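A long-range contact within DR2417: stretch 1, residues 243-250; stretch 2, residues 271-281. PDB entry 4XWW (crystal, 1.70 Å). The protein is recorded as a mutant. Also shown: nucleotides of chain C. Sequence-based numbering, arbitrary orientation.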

# COMPACT_ATOMS: atom_id res chain seq x y z
N THR A 243 0.01 0.63 21.08
CA THR A 243 1.22 0.79 20.27
C THR A 243 1.26 2.18 19.69
O THR A 243 0.24 2.79 19.41
CB THR A 243 1.30 -0.26 19.13
OG1 THR A 243 2.56 -0.15 18.46
CG2 THR A 243 0.18 -0.04 18.10
N THR A 244 2.48 2.71 19.58
CA THR A 244 2.73 3.99 18.97
C THR A 244 4.20 3.93 18.54
O THR A 244 4.84 2.90 18.75
CB THR A 244 2.44 5.14 19.97
OG1 THR A 244 2.46 6.40 19.30
CG2 THR A 244 3.45 5.12 21.10
N PHE A 245 4.74 4.98 17.93
CA PHE A 245 6.18 4.99 17.64
C PHE A 245 6.95 4.96 18.95
O PHE A 245 6.59 5.68 19.87
CB PHE A 245 6.57 6.23 16.82
CG PHE A 245 5.65 6.54 15.68
CD1 PHE A 245 5.52 5.66 14.63
CD2 PHE A 245 4.91 7.72 15.66
CE1 PHE A 245 4.66 5.94 13.57
CE2 PHE A 245 4.06 8.01 14.60
CZ PHE A 245 3.94 7.12 13.56
N ALA A 246 8.02 4.16 19.06
CA ALA A 246 8.77 4.10 20.33
C ALA A 246 9.41 5.44 20.69
O ALA A 246 9.68 5.71 21.85
CB ALA A 246 9.85 3.02 20.28
N SER A 247 9.60 6.28 19.69
CA SER A 247 10.21 7.59 19.90
C SER A 247 9.21 8.70 20.21
O SER A 247 9.60 9.87 20.35
CB SER A 247 11.04 7.97 18.68
OG SER A 247 10.22 8.27 17.57
N GLN A 248 7.91 8.37 20.30
CA GLN A 248 6.92 9.40 20.58
C GLN A 248 6.91 9.62 22.08
O GLN A 248 5.99 9.20 22.78
CB GLN A 248 5.52 9.02 20.09
CG GLN A 248 4.86 10.10 19.20
CD GLN A 248 4.66 11.47 19.88
OE1 GLN A 248 5.12 11.74 20.99
NE2 GLN A 248 3.96 12.35 19.17
N VAL A 249 7.96 10.27 22.56
CA VAL A 249 8.15 10.43 23.99
C VAL A 249 7.03 11.21 24.66
O VAL A 249 6.63 10.83 25.75
CB VAL A 249 9.50 11.12 24.30
CG1 VAL A 249 9.70 11.19 25.79
CG2 VAL A 249 10.66 10.34 23.64
N TYR A 250 6.54 12.28 24.03
CA TYR A 250 5.42 13.00 24.66
C TYR A 250 4.19 12.11 24.84
O TYR A 250 3.60 12.06 25.93
CB TYR A 250 5.00 14.22 23.85
CG TYR A 250 6.09 15.23 23.61
CD1 TYR A 250 7.00 15.57 24.62
CD2 TYR A 250 6.20 15.86 22.39
CE1 TYR A 250 8.01 16.52 24.38
CE2 TYR A 250 7.18 16.80 22.15
CZ TYR A 250 8.08 17.13 23.13
OH TYR A 250 9.04 18.06 22.84
P U C 6 10.78 -4.38 18.08
OP1 U C 6 9.81 -5.13 18.92
OP2 U C 6 11.61 -3.29 18.66
O5' U C 6 11.81 -5.43 17.45
C5' U C 6 11.38 -6.49 16.61
C4' U C 6 12.55 -7.17 15.96
O4' U C 6 13.24 -6.23 15.09
C3' U C 6 13.63 -7.66 16.91
O3' U C 6 13.32 -8.90 17.51
C2' U C 6 14.87 -7.69 16.02
O2' U C 6 14.86 -8.82 15.17
C1' U C 6 14.64 -6.45 15.16
N1 U C 6 15.28 -5.24 15.74
C2 U C 6 16.60 -5.00 15.41
O2 U C 6 17.24 -5.73 14.67
N3 U C 6 17.16 -3.88 15.98
C4 U C 6 16.54 -2.98 16.83
O4 U C 6 17.17 -2.02 17.26
C5 U C 6 15.18 -3.30 17.13
C6 U C 6 14.62 -4.39 16.59
P U C 5 9.68 1.86 16.02
OP1 U C 5 8.50 2.03 15.14
OP2 U C 5 9.55 2.08 17.47
O5' U C 5 10.26 0.40 15.80
C5' U C 5 9.47 -0.74 16.16
C4' U C 5 9.79 -1.92 15.28
O4' U C 5 10.53 -1.49 14.10
C3' U C 5 10.70 -2.97 15.90
O3' U C 5 10.01 -3.81 16.81
C2' U C 5 11.20 -3.70 14.66
O2' U C 5 10.24 -4.57 14.11
C1' U C 5 11.43 -2.52 13.71
N1 U C 5 12.80 -2.00 13.79
C2 U C 5 13.77 -2.65 13.06
O2 U C 5 13.53 -3.61 12.35
N3 U C 5 15.04 -2.14 13.19
C4 U C 5 15.43 -1.07 13.97
O4 U C 5 16.61 -0.72 13.97
C5 U C 5 14.37 -0.45 14.70
C6 U C 5 13.12 -0.93 14.60
P U C 4 11.82 7.13 14.52
OP1 U C 4 11.42 7.49 15.90
OP2 U C 4 12.77 7.98 13.78
O5' U C 4 12.37 5.63 14.60
C5' U C 4 12.51 4.82 13.43
C4' U C 4 11.35 3.86 13.32
O4' U C 4 11.28 3.38 11.95
C3' U C 4 11.44 2.61 14.19
O3' U C 4 10.85 2.82 15.48
C2' U C 4 10.78 1.55 13.31
O2' U C 4 9.37 1.63 13.26
C1' U C 4 11.30 1.96 11.94
N1 U C 4 12.68 1.53 11.69
C2 U C 4 12.87 0.42 10.89
O2 U C 4 11.94 -0.20 10.38
N3 U C 4 14.18 0.06 10.69
C4 U C 4 15.30 0.68 11.21
O4 U C 4 16.41 0.24 10.94
C5 U C 4 15.02 1.82 12.03
C6 U C 4 13.75 2.19 12.24
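Stretch 2 271-281: RSMIKYAQAAQ

How do the two backbones lie against each other? Stretch 2 is helical from Arg271 to Gln281, its i to i+4 hydrogen bonds running from Lys275 N to Arg271 O (3.0 Å) through Gln281 N to Ala277 O (2.9 Å). Stretch 1 is mostly loop: a type I turn spans Phe245 to Gln248, closed by Gln248 N to Phe245 O at 3.0 Å, and a helix begins at Val249, with Gln248 as its N-cap. Both chains advance in the same sense along the contact, since Ala246 pairs with Met273 (CA to CA 4.8 Å), Ser247 with Tyr276 (CA to CA 5.7 Å) and Val249 with Ala280 (CA to CA 7.0 Å). The widening spacing shows stretch 1 drawing away from the helix.

Which residue is at the centre of the packing? Ala246 points toward the helix, and its CA lies 4.8 Å from Met273 CA. Ala246 CB lies 3.5 Å from Ser272 O, 3.9 Å from Met273 SD and 3.7 Å from Tyr276 CD2. The end of the Met273 side chain bends nearer to stretch 1, bringing Met273 CE to 3.5 Å from Thr244 O.

What continues the contact beyond Ala246? Ser247 sets its CB over one face of the Tyr276 ring, 3.8 Å from the ring centroid, in a CH-pi contact. One turn along the helix from Tyr276, Ala280 CB meets Val249 CG1 at 3.9 Å.

Do polar groups join the stretches? No direct hydrogen bond crosses between them, but water 1 bridges them, donating to Ala246 O and to Met273 O, each at 3.0 Å from the water oxygen. The RNA is gripped from both stretches through backbone amides: Ala246 N donates to OP2 of U5 of chain C at 3.0 Å, and Ser272 N to OP2 of U6 of chain C at 2.9 Å.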

# COMPACT_ATOMS: atom_id res chain seq x y z
N ARG A 271 12.05 -4.33 21.94
CA ARG A 271 13.41 -3.81 22.08
C ARG A 271 13.47 -2.30 21.90
O ARG A 271 14.08 -1.58 22.70
CB ARG A 271 14.34 -4.48 21.06
CG ARG A 271 15.81 -4.19 21.34
CD ARG A 271 16.68 -4.35 20.10
NE ARG A 271 16.77 -5.73 19.64
CZ ARG A 271 17.88 -6.27 19.13
NH1 ARG A 271 17.89 -7.54 18.73
NH2 ARG A 271 18.99 -5.55 19.04
N SER A 272 12.83 -1.82 20.85
CA SER A 272 12.88 -0.41 20.51
C SER A 272 12.21 0.48 21.58
O SER A 272 12.68 1.58 21.86
CB SER A 272 12.23 -0.17 19.15
OG SER A 272 12.90 0.87 18.45
N MET A 273 11.13 0.00 22.19
CA MET A 273 10.48 0.76 23.25
C MET A 273 11.43 0.98 24.42
O MET A 273 11.53 2.08 24.96
CB MET A 273 9.22 0.05 23.75
CG MET A 273 8.00 0.35 22.93
SD MET A 273 7.37 2.02 23.16
CE MET A 273 6.16 2.07 21.83
N ILE A 274 12.11 -0.09 24.81
CA ILE A 274 13.07 -0.04 25.91
C ILE A 274 14.23 0.91 25.57
O ILE A 274 14.70 1.67 26.42
CB ILE A 274 13.59 -1.44 26.24
CG1 ILE A 274 12.43 -2.30 26.76
CG2 ILE A 274 14.72 -1.39 27.26
CD1 ILE A 274 12.56 -3.77 26.46
N LYS A 275 14.65 0.88 24.31
CA LYS A 275 15.77 1.70 23.86
C LYS A 275 15.45 3.19 23.94
O LYS A 275 16.23 3.95 24.51
CB LYS A 275 16.17 1.34 22.43
CG LYS A 275 17.20 2.31 21.84
CD LYS A 275 17.51 2.01 20.39
CE LYS A 275 17.07 3.14 19.49
NZ LYS A 275 16.15 2.65 18.42
N TYR A 276 14.33 3.62 23.37
CA TYR A 276 13.98 5.04 23.39
C TYR A 276 13.65 5.50 24.80
O TYR A 276 13.99 6.63 25.18
CB TYR A 276 12.83 5.36 22.43
CG TYR A 276 13.31 5.49 21.02
CD1 TYR A 276 13.84 6.69 20.56
CD2 TYR A 276 13.29 4.41 20.15
CE1 TYR A 276 14.32 6.81 19.26
CE2 TYR A 276 13.74 4.52 18.85
CZ TYR A 276 14.26 5.72 18.41
OH TYR A 276 14.73 5.81 17.12
N ALA A 277 13.02 4.63 25.58
CA ALA A 277 12.67 4.97 26.96
C ALA A 277 13.95 5.24 27.76
O ALA A 277 14.01 6.16 28.59
CB ALA A 277 11.86 3.85 27.61
N GLN A 278 14.98 4.45 27.48
CA GLN A 278 16.26 4.61 28.15
C GLN A 278 16.88 5.96 27.84
O GLN A 278 17.29 6.68 28.74
CB GLN A 278 17.23 3.50 27.77
CG GLN A 278 17.05 2.23 28.57
CD GLN A 278 18.01 1.14 28.14
OE1 GLN A 278 18.91 1.37 27.33
NE2 GLN A 278 17.82 -0.06 28.67
N ALA A 279 16.92 6.30 26.55
CA ALA A 279 17.46 7.57 26.09
C ALA A 279 16.64 8.75 26.60
O ALA A 279 17.20 9.76 27.02
CB ALA A 279 17.53 7.60 24.56
N ALA A 280 15.31 8.64 26.55
CA ALA A 280 14.43 9.70 27.03
C ALA A 280 14.61 9.92 28.54
O ALA A 280 14.64 11.05 29.01
CB ALA A 280 12.98 9.40 26.72
N GLN A 281 14.73 8.83 29.30
CA GLN A 281 14.92 9.00 30.75
C GLN A 281 16.29 9.60 31.06
O GLN A 281 16.40 10.47 31.93
CB GLN A 281 14.76 7.66 31.47
CG GLN A 281 13.31 7.16 31.54
CD GLN A 281 13.17 5.91 32.38
OE1 GLN A 281 13.35 4.80 31.90
NE2 GLN A 281 12.87 6.09 33.65
O HOH W 1 9.97 4.66 24.64